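PDB 3GL5: putative DsbA oxidoreductase SCO1869 from Streptomyces coelicolor A3, which is of unknown function but probably acts as a thiol-disulfide oxidoreductase of the DsbA type, built on a thioredoxin fold. Local coordinates for residues 14-18 against 78-83; 49-53 against 97-102; 90-96 against 127-133; 103-107 against 119-123. All blocks are in the same frame, centred on the assembly; numbering follows the deposited sequence.

Contact 1. Residues 14-18 against 78-83; sequences PWCYV and NLGAQA
Leu-79 is the bump of this contact, and Pro-14, Trp-15 and Val-18 on the first turns of helix 14-28 make the hollow. Its CD2 methyl sits over the Trp-15 six-membered ring, 3.7 Å from the centroid and 11° off the normal, a CH-pi contact; its CD1 methyl turns to Pro-14 CB at 3.7 Å. A forked side chain suits a hollow with two walls. Pro-14 and Trp-15 separate Cys-13 and Cys-16, the disulfide-bonded CxxC at a helix start familiar from thioredoxin folds, so helix 69-85 packs directly beside that motif. At the indole rim lies the Gln-82 amide, in the conformer given here turned 65° from the ring, with NE2 donating to Asn-78 OD1 and OE1 hydrogen-bonded to Arg-22. Alanine in place of Trp-15 would probably strip Leu-79 CD2 of its floor and leave Ala-235 O of the second subunit without the indole N-H. Further along, the small Ala-83 lets the helices close in, its CB meeting Val-18 CG2 at 4.2 Å.

Contact 2. Residues 49-53 against 97-102; sequences RAKDD and HGSTFD. With ACT (acetate ion), chain C.
The guanidinium of Arg-49 is layered between His-97 and Asp-53. Over the centre of one face stands His-97 CD2, 3.9 Å above the plane; the ring is turned 87° to the guanidinium and so presents its edge. Asp-53 OD2 lies 3.2 Å above the opposite face of Arg-49, toward the rim, and pairs with it by charge alone. At the guanidinium edge, NE of Arg-49 donates to Asp-53 O (2.8 Å, 161°), while NH1 bridges to Asp-46. The side chain reaches this place extended from CG to NE, CG anti to the backbone N (chi1 -175°), with Arg-49 CD 3.5 Å from Gly-98 C. A leucine at Arg-49 would probably leave Asp-53 and Asp-46 without their positive partner and the turn less firmly held. Beside the arginine, Ser-99 CB packs on Ala-50 O, and Lys-51 CD crosses Asp-102 OD2 at 3.2 Å; Arg-105 is the ionic partner of that aspartate. On the ring edge away from Arg-49, His-97 ND1 donates to acetate O (2.6 Å). The arrangement is a type I beta turn, Ala-50 to Asp-53, packed on the lead-in to helix 101-111, next to a bound acetate, probably from the crystallisation liquor, which may mark an anion-accepting pocket near the CxxC motif.

Contact 3. Residues 90-96 against 127-133; sequences YRTRDRD and NFADERS. With NA (sodium ion), chain B; ACT (acetate ion), chain C.
Phe-128 makes the tight part of this contact, its CD1-CE1 side meeting both Tyr-90 and Arg-95. The Tyr-90 ring runs nearly parallel to it (14°) but slid aside, CE1 reaching Phe-128 CD1 at 3.5 Å, while Phe-128 CE1 lies 3.5 Å above one face of the Arg-95 guanidinium. Arg-95 NH2 also grips acetate OXT (2.6 Å) and Glu-76. Arg-91 N donates almost straight to Phe-128 O (2.8 Å, 175°), pinning the loop to the last part of helix 116-128. The other side is looser and wet. The Arg-91 chain, bent at chi3 (89°), passes Ala-129 O, which a water links to its NH1, but NH2 stays 4.0 Å from Glu-131 OE1. Sodium is held by Asn-127 O, Asp-130 O, Arg-132 O, Gly-126 O and two waters; both waters donate to Asp-96 OD1, a second-shell acceptor whose negative charge probably suits the cation. The loop thus lies between helices 116-128 and 69-85, where Tyr-90 meets Leu-79, with Pro-14 of helix 14-28 against Phe-128, and runs into strand 96-97 at Asp-96.

Contact 4. Residues 103-107 against 119-123; sequences LHRLL and LLDAF
This is a buried helix-helix contact made by apolar side chains in the helical part of the fold: helices 101-111 and 116-128 run antiparallel here, and over the segments 103-107 and 119-123 the directions differ by 155° and the axes come within 10.5 Å. Phe-123 projects into the space between them. Leu-103 CG stands over one face of its ring, 4.3 Å from the centroid, a CH-pi contact, while CD1 of Leu-119, one turn earlier on the same helix, covers the opposite face. At the ring edge Leu-106 CD1 meets CZ of Phe-123 at 3.9 Å, the two side chains crossing at about a right angle. A flat ring suits this place, since it can slip between leucines and still offer them both faces and a rim. With CG anti to the carbonyl carbon (chi1 -75°), Phe-123 reaches across far enough for CE2 to lie 3.4 Å from Leu-103 O. Leu-107 slides past the ring in the opposite direction and pushes CD2 against the neighbouring turn, 3.9 Å from Leu-120 CB. Leu-119 CD2 in turn presses on Leu-106 O at 3.2 Å, a close fit. Leu-141 and Leu-144 of helix 138-147 and Val-155 of helix 152-160 continue the apolar core, and Leu-120 touches His-40 of strand 36-42. The pair forms an alpha-helical hairpin, part of the helical insertion that DsbA-like proteins carry within the thioredoxin fold.

How the contacts relate
Contacts 1 and 3 touch, their centres about 12 Å apart: Pro-14 and Tyr-17 pack on Phe-128, and Ala-83 on Tyr-90, so the CxxC helix, helix 69-85 and the sodium-bound end of helix 116-128 form one continuous cluster. That helix also serves contact 4, whose centre is about 16 Å from that of contact 3 and which lies, in sequence, inside the loop contact 3 closes. Helix 101-111 is shared by contacts 2 and 4. Contacts 2 and 3 cross along the chain and meet at the same acetate, while contact 1 closes before contacts 3 and 4 open. Together they join the helices of the insertion to one another, to the loop after strand 36-42 and to the CxxC helix, consistent with a redox site between the two parts.

Contact 1. Residues 14-18 against 78-83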
loop_
_atom_site.group_PDB
_atom_site.type_symbol
_atom_site.label_atom_id
_atom_site.label_comp_id
_atom_site.label_asym_id
_atom_site.label_seq_id
_atom_site.Cartn_x
_atom_site.Cartn_y
_atom_site.Cartn_z
ATOM N N PRO A 14 6.337 -20.600 -12.817
ATOM C CA PRO A 14 7.815 -20.642 -12.754
ATOM C C PRO A 14 8.465 -19.327 -13.168
ATOM O O PRO A 14 9.435 -18.946 -12.554
ATOM C CB PRO A 14 8.198 -21.761 -13.741
ATOM C CG PRO A 14 6.960 -22.578 -13.958
ATOM C CD PRO A 14 5.754 -21.718 -13.600
ATOM N N TRP A 15 7.946 -18.648 -14.199
ATOM C CA TRP A 15 8.443 -17.330 -14.635
ATOM C C TRP A 15 8.181 -16.182 -13.682
ATOM O O TRP A 15 8.836 -15.159 -13.791
ATOM C CB TRP A 15 7.857 -16.953 -16.002
ATOM C CG TRP A 15 8.379 -17.896 -17.094
ATOM C CD1 TRP A 15 7.670 -18.834 -17.817
ATOM C CD2 TRP A 15 9.735 -18.015 -17.502
ATOM N NE1 TRP A 15 8.525 -19.520 -18.673
ATOM C CE2 TRP A 15 9.795 -19.027 -18.494
ATOM C CE3 TRP A 15 10.906 -17.342 -17.138
ATOM C CZ2 TRP A 15 10.992 -19.376 -19.138
ATOM C CZ3 TRP A 15 12.113 -17.706 -17.770
ATOM C CH2 TRP A 15 12.135 -18.713 -18.760
ATOM N N CYS A 16 7.174 -16.314 -12.814
ATOM C CA CYS A 16 6.935 -15.341 -11.743
ATOM C C CYS A 16 8.092 -15.421 -10.736
ATOM O O CYS A 16 8.656 -14.393 -10.344
ATOM C CB CYS A 16 5.598 -15.635 -11.058
ATOM S SG CYS A 16 4.180 -15.416 -12.122
ATOM N N TYR A 17 8.447 -16.652 -10.354
ATOM C CA TYR A 17 9.575 -16.955 -9.463
ATOM C C TYR A 17 10.925 -16.497 -10.018
ATOM O O TYR A 17 11.685 -15.839 -9.310
ATOM C CB TYR A 17 9.600 -18.448 -9.213
ATOM C CG TYR A 17 10.681 -19.013 -8.280
ATOM C CD1 TYR A 17 10.946 -18.477 -6.996
ATOM C CD2 TYR A 17 11.362 -20.142 -8.656
ATOM C CE1 TYR A 17 11.948 -19.081 -6.138
ATOM C CE2 TYR A 17 12.307 -20.753 -7.834
ATOM C CZ TYR A 17 12.604 -20.235 -6.598
ATOM O OH TYR A 17 13.535 -20.940 -5.881
ATOM N N VAL A 18 11.213 -16.834 -11.281
ATOM C CA VAL A 18 12.432 -16.369 -11.954
ATOM C C VAL A 18 12.388 -14.843 -12.192
ATOM O O VAL A 18 13.377 -14.144 -11.906
ATOM C CB VAL A 18 12.753 -17.173 -13.288
ATOM C CG1 VAL A 18 14.070 -16.755 -13.887
ATOM C CG2 VAL A 18 12.839 -18.670 -12.990
ATOM N N ASN A 78 15.392 -26.202 -18.822
ATOM C CA ASN A 78 15.720 -24.830 -19.099
ATOM C C ASN A 78 15.367 -23.887 -17.956
ATOM O O ASN A 78 16.149 -22.994 -17.612
ATOM C CB ASN A 78 15.031 -24.321 -20.347
ATOM C CG ASN A 78 15.271 -22.837 -20.531
ATOM O OD1 ASN A 78 16.420 -22.383 -20.524
ATOM N ND2 ASN A 78 14.190 -22.064 -20.673
ATOM N N LEU A 79 14.190 -24.084 -17.374
ATOM C CA LEU A 79 13.768 -23.273 -16.250
ATOM C C LEU A 79 14.716 -23.473 -15.064
ATOM O O LEU A 79 15.032 -22.533 -14.349
ATOM C CB LEU A 79 12.316 -23.586 -15.894
ATOM C CG LEU A 79 11.295 -22.702 -16.639
ATOM C CD1 LEU A 79 9.883 -23.353 -16.634
ATOM C CD2 LEU A 79 11.261 -21.340 -15.988
ATOM N N GLY A 80 15.157 -24.703 -14.855
ATOM C CA GLY A 80 16.143 -24.981 -13.819
ATOM C C GLY A 80 17.462 -24.256 -14.045
ATOM O O GLY A 80 18.059 -23.731 -13.109
ATOM N N ALA A 81 17.919 -24.211 -15.283
ATOM C CA ALA A 81 19.137 -23.454 -15.589
ATOM C C ALA A 81 18.978 -21.949 -15.315
ATOM O O ALA A 81 19.897 -21.300 -14.748
ATOM C CB ALA A 81 19.583 -23.698 -17.086
ATOM N N GLN A 82 17.845 -21.379 -15.716
ATOM C CA GLN A 82 17.666 -19.939 -15.603
ATOM C C GLN A 82 17.427 -19.539 -14.140
ATOM O O GLN A 82 17.868 -18.467 -13.703
ATOM C CB GLN A 82 16.539 -19.448 -16.522
ATOM C CG GLN A 82 16.756 -19.758 -18.018
ATOM C CD GLN A 82 15.886 -18.910 -18.928
ATOM O OE1 GLN A 82 15.676 -17.731 -18.679
ATOM N NE2 GLN A 82 15.387 -19.508 -19.992
ATOM N N ALA A 83 16.733 -20.403 -13.395
ATOM C CA ALA A 83 16.592 -20.245 -11.944
ATOM C C ALA A 83 17.983 -20.281 -11.308
ATOM O O ALA A 83 18.299 -19.369 -10.548
ATOM C CB ALA A 83 15.672 -21.349 -11.336
#

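Contact 2. Residues 49-53 against 97-102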
loop_
_atom_site.group_PDB
_atom_site.type_symbol
_atom_site.label_atom_id
_atom_site.label_comp_id
_atom_site.label_asym_id
_atom_site.label_seq_id
_atom_site.Cartn_x
_atom_site.Cartn_y
_atom_site.Cartn_z
ATOM N N ARG A 49 -9.800 -23.681 -10.426
ATOM C CA ARG A 49 -9.314 -24.993 -10.067
ATOM C C ARG A 49 -9.768 -25.391 -8.655
ATOM O O ARG A 49 -9.883 -24.547 -7.786
ATOM C CB ARG A 49 -7.800 -25.019 -10.167
ATOM C CG ARG A 49 -7.248 -26.370 -9.918
ATOM C CD ARG A 49 -5.769 -26.388 -10.087
ATOM N NE ARG A 49 -5.337 -27.738 -10.407
ATOM C CZ ARG A 49 -5.234 -28.229 -11.639
ATOM N NH1 ARG A 49 -5.529 -27.480 -12.700
ATOM N NH2 ARG A 49 -4.824 -29.488 -11.789
ATOM N N ALA A 50 -10.058 -26.673 -8.441
ATOM C CA ALA A 50 -10.501 -27.164 -7.127
ATOM C C ALA A 50 -9.335 -27.398 -6.179
ATOM O O ALA A 50 -8.263 -27.851 -6.582
ATOM C CB ALA A 50 -11.330 -28.425 -7.274
ATOM N N LYS A 51 -9.543 -27.109 -4.904
ATOM C CA LYS A 51 -8.446 -27.261 -3.965
ATOM C C LYS A 51 -7.860 -28.678 -3.988
ATOM O O LYS A 51 -6.655 -28.845 -3.902
ATOM C CB LYS A 51 -8.845 -26.832 -2.555
ATOM C CG LYS A 51 -7.621 -26.717 -1.618
ATOM C CD LYS A 51 -7.905 -25.822 -0.391
ATOM C CE LYS A 51 -8.409 -26.601 0.791
ATOM N NZ LYS A 51 -7.331 -27.494 1.300
ATOM N N ASP A 52 -8.691 -29.700 -4.143
ATOM C CA ASP A 52 -8.166 -31.059 -4.111
ATOM C C ASP A 52 -7.680 -31.542 -5.467
ATOM O O ASP A 52 -7.389 -32.712 -5.638
ATOM C CB ASP A 52 -9.194 -32.045 -3.537
ATOM C CG ASP A 52 -10.319 -32.353 -4.516
ATOM O OD1 ASP A 52 -10.655 -31.486 -5.362
ATOM O OD2 ASP A 52 -10.868 -33.475 -4.432
ATOM N N ASP A 53 -7.599 -30.654 -6.439
ATOM C CA ASP A 53 -7.090 -31.042 -7.746
ATOM C C ASP A 53 -5.593 -30.698 -7.895
ATOM O O ASP A 53 -5.234 -29.624 -8.387
ATOM C CB ASP A 53 -7.946 -30.381 -8.834
ATOM C CG ASP A 53 -7.668 -30.925 -10.213
ATOM O OD1 ASP A 53 -7.207 -32.085 -10.322
ATOM O OD2 ASP A 53 -7.929 -30.190 -11.196
ATOM N N HIS A 97 1.287 -29.182 -9.126
ATOM C CA HIS A 97 0.615 -27.977 -9.498
ATOM C C HIS A 97 -0.827 -28.058 -9.003
ATOM O O HIS A 97 -1.469 -29.087 -9.166
ATOM C CB HIS A 97 0.662 -27.874 -11.021
ATOM C CG HIS A 97 -0.229 -26.822 -11.581
ATOM N ND1 HIS A 97 0.257 -25.656 -12.140
ATOM C CD2 HIS A 97 -1.576 -26.762 -11.696
ATOM C CE1 HIS A 97 -0.759 -24.916 -12.561
ATOM N NE2 HIS A 97 -1.880 -25.559 -12.289
ATOM N N GLY A 98 -1.340 -26.960 -8.437
ATOM C CA GLY A 98 -2.708 -26.928 -7.892
ATOM C C GLY A 98 -3.280 -25.527 -7.733
ATOM O O GLY A 98 -2.764 -24.536 -8.288
ATOM N N SER A 99 -4.383 -25.455 -7.000
ATOM C CA SER A 99 -5.062 -24.205 -6.728
ATOM C C SER A 99 -4.229 -23.322 -5.767
ATOM O O SER A 99 -3.607 -23.846 -4.829
ATOM C CB SER A 99 -6.435 -24.529 -6.122
ATOM O OG SER A 99 -6.901 -23.424 -5.344
ATOM N N THR A 100 -4.208 -21.999 -5.979
ATOM C CA THR A 100 -3.408 -21.082 -5.097
ATOM C C THR A 100 -4.275 -20.071 -4.326
ATOM O O THR A 100 -3.770 -19.138 -3.709
ATOM C CB THR A 100 -2.364 -20.288 -5.898
ATOM O OG1 THR A 100 -3.026 -19.587 -6.973
ATOM C CG2 THR A 100 -1.322 -21.228 -6.467
ATOM N N PHE A 101 -5.583 -20.262 -4.373
ATOM C CA PHE A 101 -6.484 -19.288 -3.846
ATOM C C PHE A 101 -6.169 -18.971 -2.386
ATOM O O PHE A 101 -6.040 -17.806 -2.013
ATOM C CB PHE A 101 -7.956 -19.729 -3.994
ATOM C CG PHE A 101 -8.934 -18.709 -3.451
ATOM C CD1 PHE A 101 -8.978 -17.410 -3.974
ATOM C CD2 PHE A 101 -9.800 -19.030 -2.409
ATOM C CE1 PHE A 101 -9.875 -16.460 -3.466
ATOM C CE2 PHE A 101 -10.737 -18.062 -1.923
ATOM C CZ PHE A 101 -10.746 -16.788 -2.449
ATOM N N ASP A 102 -6.080 -20.021 -1.575
ATOM C CA ASP A 102 -5.777 -19.916 -0.149
ATOM C C ASP A 102 -4.372 -19.372 0.134
ATOM O O ASP A 102 -4.165 -18.599 1.102
ATOM C CB ASP A 102 -5.995 -21.272 0.528
ATOM C CG ASP A 102 -7.483 -21.620 0.623
ATOM O OD1 ASP A 102 -8.285 -20.663 0.657
ATOM O OD2 ASP A 102 -7.862 -22.814 0.634
HETATM C C ACT C . 3.436 -24.649 -12.849
HETATM O O ACT C . 2.750 -24.849 -11.830
HETATM O OXT ACT C . 4.559 -25.161 -12.790
HETATM C CH3 ACT C . 2.922 -23.865 -14.033
#

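Contact 3. Residues 90-96 against 127-133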
loop_
_atom_site.group_PDB
_atom_site.type_symbol
_atom_site.label_atom_id
_atom_site.label_comp_id
_atom_site.label_asym_id
_atom_site.label_seq_id
_atom_site.Cartn_x
_atom_site.Cartn_y
_atom_site.Cartn_z
ATOM N N TYR A 90 15.494 -24.759 -7.935
ATOM C CA TYR A 90 14.379 -25.108 -8.811
ATOM C C TYR A 90 14.471 -26.598 -9.144
ATOM O O TYR A 90 15.396 -26.999 -9.866
ATOM C CB TYR A 90 14.451 -24.311 -10.091
ATOM C CG TYR A 90 13.220 -24.438 -10.946
ATOM C CD1 TYR A 90 12.202 -23.493 -10.883
ATOM C CD2 TYR A 90 13.062 -25.519 -11.822
ATOM C CE1 TYR A 90 11.013 -23.607 -11.702
ATOM C CE2 TYR A 90 11.897 -25.659 -12.623
ATOM C CZ TYR A 90 10.881 -24.704 -12.557
ATOM O OH TYR A 90 9.762 -24.843 -13.339
ATOM N N ARG A 91 13.557 -27.410 -8.600
ATOM C CA ARG A 91 13.511 -28.848 -8.930
ATOM C C ARG A 91 13.000 -29.090 -10.328
ATOM O O ARG A 91 11.922 -28.633 -10.682
ATOM C CB ARG A 91 12.648 -29.614 -7.955
ATOM C CG ARG A 91 13.176 -29.452 -6.580
ATOM C CD ARG A 91 12.237 -30.022 -5.570
ATOM N NE ARG A 91 12.576 -31.420 -5.389
ATOM C CZ ARG A 91 13.651 -31.845 -4.714
ATOM N NH1 ARG A 91 14.487 -30.981 -4.136
ATOM N NH2 ARG A 91 13.890 -33.145 -4.619
ATOM N N THR A 92 13.798 -29.794 -11.130
ATOM C CA THR A 92 13.453 -30.041 -12.541
ATOM C C THR A 92 12.651 -31.329 -12.725
ATOM O O THR A 92 12.355 -31.720 -13.855
ATOM C CB THR A 92 14.706 -30.073 -13.451
ATOM O OG1 THR A 92 15.667 -30.989 -12.906
ATOM C CG2 THR A 92 15.341 -28.698 -13.504
ATOM N N ARG A 93 12.283 -31.966 -11.617
ATOM C CA ARG A 93 11.566 -33.210 -11.647
ATOM C C ARG A 93 10.542 -33.285 -10.537
ATOM O O ARG A 93 10.785 -32.837 -9.412
ATOM C CB ARG A 93 12.542 -34.370 -11.464
ATOM C CG ARG A 93 12.595 -35.326 -12.601
ATOM C CD ARG A 93 13.225 -34.671 -13.780
ATOM N NE ARG A 93 13.558 -35.622 -14.821
ATOM C CZ ARG A 93 14.436 -35.359 -15.776
ATOM N NH1 ARG A 93 14.711 -36.272 -16.706
ATOM N NH2 ARG A 93 15.037 -34.168 -15.800
ATOM N N ASP A 94 9.403 -33.879 -10.874
ATOM C CA ASP A 94 8.363 -34.266 -9.921
ATOM C C ASP A 94 7.698 -33.123 -9.225
ATOM O O ASP A 94 7.209 -33.315 -8.124
ATOM C CB ASP A 94 8.896 -35.214 -8.840
ATOM C CG ASP A 94 9.521 -36.465 -9.411
ATOM O OD1 ASP A 94 9.040 -36.998 -10.450
ATOM O OD2 ASP A 94 10.521 -36.912 -8.809
ATOM N N ARG A 95 7.704 -31.941 -9.830
ATOM C CA ARG A 95 6.917 -30.816 -9.308
ATOM C C ARG A 95 5.432 -31.077 -9.522
ATOM O O ARG A 95 5.034 -31.845 -10.412
ATOM C CB ARG A 95 7.315 -29.518 -9.981
ATOM C CG ARG A 95 8.772 -28.999 -9.639
ATOM C CD ARG A 95 8.908 -27.463 -9.811
ATOM N NE ARG A 95 8.464 -27.012 -11.133
ATOM C CZ ARG A 95 7.237 -26.564 -11.404
ATOM N NH1 ARG A 95 6.305 -26.502 -10.444
ATOM N NH2 ARG A 95 6.940 -26.186 -12.654
ATOM N N ASP A 96 4.625 -30.487 -8.649
ATOM C CA ASP A 96 3.188 -30.605 -8.748
ATOM C C ASP A 96 2.597 -29.218 -8.933
ATOM O O ASP A 96 3.313 -28.194 -8.923
ATOM C CB ASP A 96 2.595 -31.354 -7.547
ATOM C CG ASP A 96 2.735 -30.583 -6.217
ATOM O OD1 ASP A 96 3.540 -29.635 -6.098
ATOM O OD2 ASP A 96 2.025 -30.954 -5.257
ATOM N N ASN A 127 7.009 -24.209 -3.121
ATOM C CA ASN A 127 6.597 -24.748 -4.422
ATOM C C ASN A 127 7.767 -25.357 -5.264
ATOM O O ASN A 127 7.755 -26.552 -5.593
ATOM C CB ASN A 127 5.731 -23.738 -5.223
ATOM C CG ASN A 127 4.966 -24.412 -6.386
ATOM O OD1 ASN A 127 4.641 -25.612 -6.323
ATOM N ND2 ASN A 127 4.705 -23.647 -7.460
ATOM N N PHE A 128 8.789 -24.545 -5.547
ATOM C CA PHE A 128 9.804 -24.856 -6.557
ATOM C C PHE A 128 11.085 -25.498 -6.034
ATOM O O PHE A 128 11.753 -26.222 -6.777
ATOM C CB PHE A 128 10.138 -23.588 -7.369
ATOM C CG PHE A 128 8.961 -23.045 -8.163
ATOM C CD1 PHE A 128 8.506 -23.707 -9.293
ATOM C CD2 PHE A 128 8.299 -21.866 -7.764
ATOM C CE1 PHE A 128 7.407 -23.210 -10.026
ATOM C CE2 PHE A 128 7.230 -21.365 -8.497
ATOM C CZ PHE A 128 6.770 -22.060 -9.650
ATOM N N ALA A 129 11.413 -25.266 -4.765
ATOM C CA ALA A 129 12.647 -25.804 -4.153
ATOM C C ALA A 129 12.427 -27.078 -3.369
ATOM O O ALA A 129 13.336 -27.810 -3.098
ATOM C CB ALA A 129 13.319 -24.753 -3.260
ATOM N N ASP A 130 11.198 -27.369 -3.043
ATOM C CA ASP A 130 10.904 -28.276 -1.975
ATOM C C ASP A 130 10.050 -29.407 -2.534
ATOM O O ASP A 130 9.114 -29.155 -3.294
ATOM C CB ASP A 130 10.075 -27.435 -1.017
ATOM C CG ASP A 130 10.089 -27.931 0.384
ATOM O OD1 ASP A 130 10.096 -29.166 0.598
ATOM O OD2 ASP A 130 10.016 -27.059 1.276
ATOM N N GLU A 131 10.342 -30.642 -2.136
ATOM C CA GLU A 131 9.645 -31.841 -2.644
ATOM C C GLU A 131 8.216 -31.972 -2.089
ATOM O O GLU A 131 7.309 -32.431 -2.799
ATOM C CB GLU A 131 10.512 -33.076 -2.367
ATOM C CG GLU A 131 9.887 -34.423 -2.583
ATOM C CD GLU A 131 10.828 -35.574 -2.189
ATOM O OE1 GLU A 131 11.989 -35.300 -1.780
ATOM O OE2 GLU A 131 10.411 -36.759 -2.279
ATOM N N ARG A 132 8.004 -31.512 -0.850
ATOM C CA ARG A 132 6.661 -31.416 -0.299
ATOM C C ARG A 132 5.808 -30.402 -1.061
ATOM O O ARG A 132 6.264 -29.306 -1.407
ATOM C CB ARG A 132 6.691 -31.055 1.184
ATOM C CG ARG A 132 7.273 -32.149 2.056
ATOM C CD ARG A 132 7.629 -31.625 3.429
ATOM N NE ARG A 132 8.872 -30.855 3.388
ATOM C CZ ARG A 132 9.460 -30.314 4.454
ATOM N NH1 ARG A 132 8.908 -30.427 5.661
ATOM N NH2 ARG A 132 10.594 -29.637 4.305
ATOM N N SER A 133 4.560 -30.780 -1.307
ATOM C CA SER A 133 3.600 -29.939 -2.006
ATOM C C SER A 133 3.119 -28.783 -1.126
ATOM O O SER A 133 2.971 -28.929 0.098
ATOM C CB SER A 133 2.403 -30.780 -2.443
ATOM O OG SER A 133 1.437 -29.984 -3.091
HETATM NA NA NA B . 6.737 -28.207 -3.407
HETATM C C ACT C . 3.436 -24.649 -12.849
HETATM O O ACT C . 2.750 -24.849 -11.830
HETATM O OXT ACT C . 4.559 -25.161 -12.790
HETATM C CH3 ACT C . 2.922 -23.865 -14.033
HETATM O O HOH W 1 15.626 -28.042 -4.057
HETATM O O HOH W 2 3.366 -25.376 -9.463
HETATM O O HOH W 3 6.072 -27.529 -7.805
HETATM O O HOH W 4 4.365 -27.916 -4.365
HETATM O O HOH W 5 6.041 -30.754 -4.384
#

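Contact 4. Residues 103-107 against 119-123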
loop_
_atom_site.group_PDB
_atom_site.type_symbol
_atom_site.label_atom_id
_atom_site.label_comp_id
_atom_site.label_asym_id
_atom_site.label_seq_id
_atom_site.Cartn_x
_atom_site.Cartn_y
_atom_site.Cartn_z
ATOM N N LEU A 103 -3.418 -19.743 -0.716
ATOM C CA LEU A 103 -2.095 -19.163 -0.601
ATOM C C LEU A 103 -2.195 -17.648 -0.753
ATOM O O LEU A 103 -1.608 -16.896 0.005
ATOM C CB LEU A 103 -1.168 -19.764 -1.670
ATOM C CG LEU A 103 -0.516 -21.121 -1.377
ATOM C CD1 LEU A 103 -1.548 -22.235 -1.350
ATOM C CD2 LEU A 103 0.497 -21.414 -2.443
ATOM N N HIS A 104 -2.957 -17.195 -1.737
ATOM C CA HIS A 104 -3.097 -15.779 -1.954
ATOM C C HIS A 104 -3.792 -15.056 -0.801
ATOM O O HIS A 104 -3.400 -13.936 -0.467
ATOM C CB HIS A 104 -3.765 -15.484 -3.304
ATOM C CG HIS A 104 -2.851 -15.710 -4.475
ATOM N ND1 HIS A 104 -1.802 -14.865 -4.769
ATOM C CD2 HIS A 104 -2.811 -16.702 -5.407
ATOM C CE1 HIS A 104 -1.171 -15.301 -5.849
ATOM N NE2 HIS A 104 -1.770 -16.404 -6.264
ATOM N N ARG A 105 -4.805 -15.681 -0.214
ATOM C CA ARG A 105 -5.474 -15.113 0.973
ATOM C C ARG A 105 -4.480 -14.938 2.116
ATOM O O ARG A 105 -4.438 -13.867 2.760
ATOM C CB ARG A 105 -6.668 -15.970 1.409
ATOM C CG ARG A 105 -7.760 -16.020 0.324
ATOM C CD ARG A 105 -9.088 -16.527 0.849
ATOM N NE ARG A 105 -9.005 -17.900 1.389
ATOM C CZ ARG A 105 -9.066 -18.218 2.689
ATOM N NH1 ARG A 105 -9.189 -17.285 3.638
ATOM N NH2 ARG A 105 -9.014 -19.478 3.048
ATOM N N LEU A 106 -3.634 -15.951 2.305
ATOM C CA LEU A 106 -2.566 -15.883 3.308
ATOM C C LEU A 106 -1.498 -14.867 2.970
ATOM O O LEU A 106 -0.921 -14.279 3.887
ATOM C CB LEU A 106 -1.920 -17.245 3.557
ATOM C CG LEU A 106 -2.725 -18.272 4.354
ATOM C CD1 LEU A 106 -1.852 -19.532 4.389
ATOM C CD2 LEU A 106 -3.086 -17.812 5.790
ATOM N N LEU A 107 -1.222 -14.642 1.668
ATOM C CA LEU A 107 -0.306 -13.568 1.297
ATOM C C LEU A 107 -0.857 -12.198 1.738
ATOM O O LEU A 107 -0.089 -11.301 2.071
ATOM C CB LEU A 107 0.033 -13.573 -0.193
ATOM C CG LEU A 107 0.959 -14.734 -0.610
ATOM C CD1 LEU A 107 0.921 -14.965 -2.133
ATOM C CD2 LEU A 107 2.423 -14.465 -0.177
ATOM N N LEU A 119 6.635 -14.128 3.102
ATOM C CA LEU A 119 5.742 -15.266 2.853
ATOM C C LEU A 119 5.710 -15.617 1.345
ATOM O O LEU A 119 5.601 -16.802 0.958
ATOM C CB LEU A 119 4.323 -15.013 3.381
ATOM C CG LEU A 119 3.329 -16.178 3.297
ATOM C CD1 LEU A 119 3.844 -17.406 4.057
ATOM C CD2 LEU A 119 1.897 -15.749 3.735
ATOM N N LEU A 120 5.815 -14.592 0.511
ATOM C CA LEU A 120 5.887 -14.810 -0.939
ATOM C C LEU A 120 7.095 -15.714 -1.292
ATOM O O LEU A 120 6.949 -16.750 -1.963
ATOM C CB LEU A 120 5.898 -13.466 -1.668
ATOM C CG LEU A 120 5.934 -13.507 -3.190
ATOM C CD1 LEU A 120 4.727 -14.293 -3.787
ATOM C CD2 LEU A 120 6.068 -12.082 -3.757
ATOM N N ASP A 121 8.274 -15.345 -0.793
ATOM C CA ASP A 121 9.469 -16.173 -0.995
ATOM C C ASP A 121 9.344 -17.539 -0.367
ATOM O O ASP A 121 9.798 -18.482 -0.959
ATOM C CB ASP A 121 10.732 -15.501 -0.502
ATOM C CG ASP A 121 11.119 -14.306 -1.331
ATOM O OD1 ASP A 121 10.868 -14.278 -2.563
ATOM O OD2 ASP A 121 11.708 -13.369 -0.735
ATOM N N ALA A 122 8.673 -17.659 0.791
ATOM C CA ALA A 122 8.452 -18.971 1.389
ATOM C C ALA A 122 7.580 -19.847 0.520
ATOM O O ALA A 122 7.835 -21.019 0.385
ATOM C CB ALA A 122 7.822 -18.861 2.776
ATOM N N PHE A 123 6.466 -19.298 0.046
ATOM C CA PHE A 123 5.578 -20.062 -0.788
ATOM C C PHE A 123 6.266 -20.506 -2.106
ATOM O O PHE A 123 6.061 -21.650 -2.547
ATOM C CB PHE A 123 4.241 -19.297 -1.071
ATOM C CG PHE A 123 3.272 -19.279 0.111
ATOM C CD1 PHE A 123 3.491 -20.104 1.256
ATOM C CD2 PHE A 123 2.127 -18.457 0.086
ATOM C CE1 PHE A 123 2.582 -20.100 2.358
ATOM C CE2 PHE A 123 1.219 -18.466 1.178
ATOM C CZ PHE A 123 1.443 -19.303 2.294
#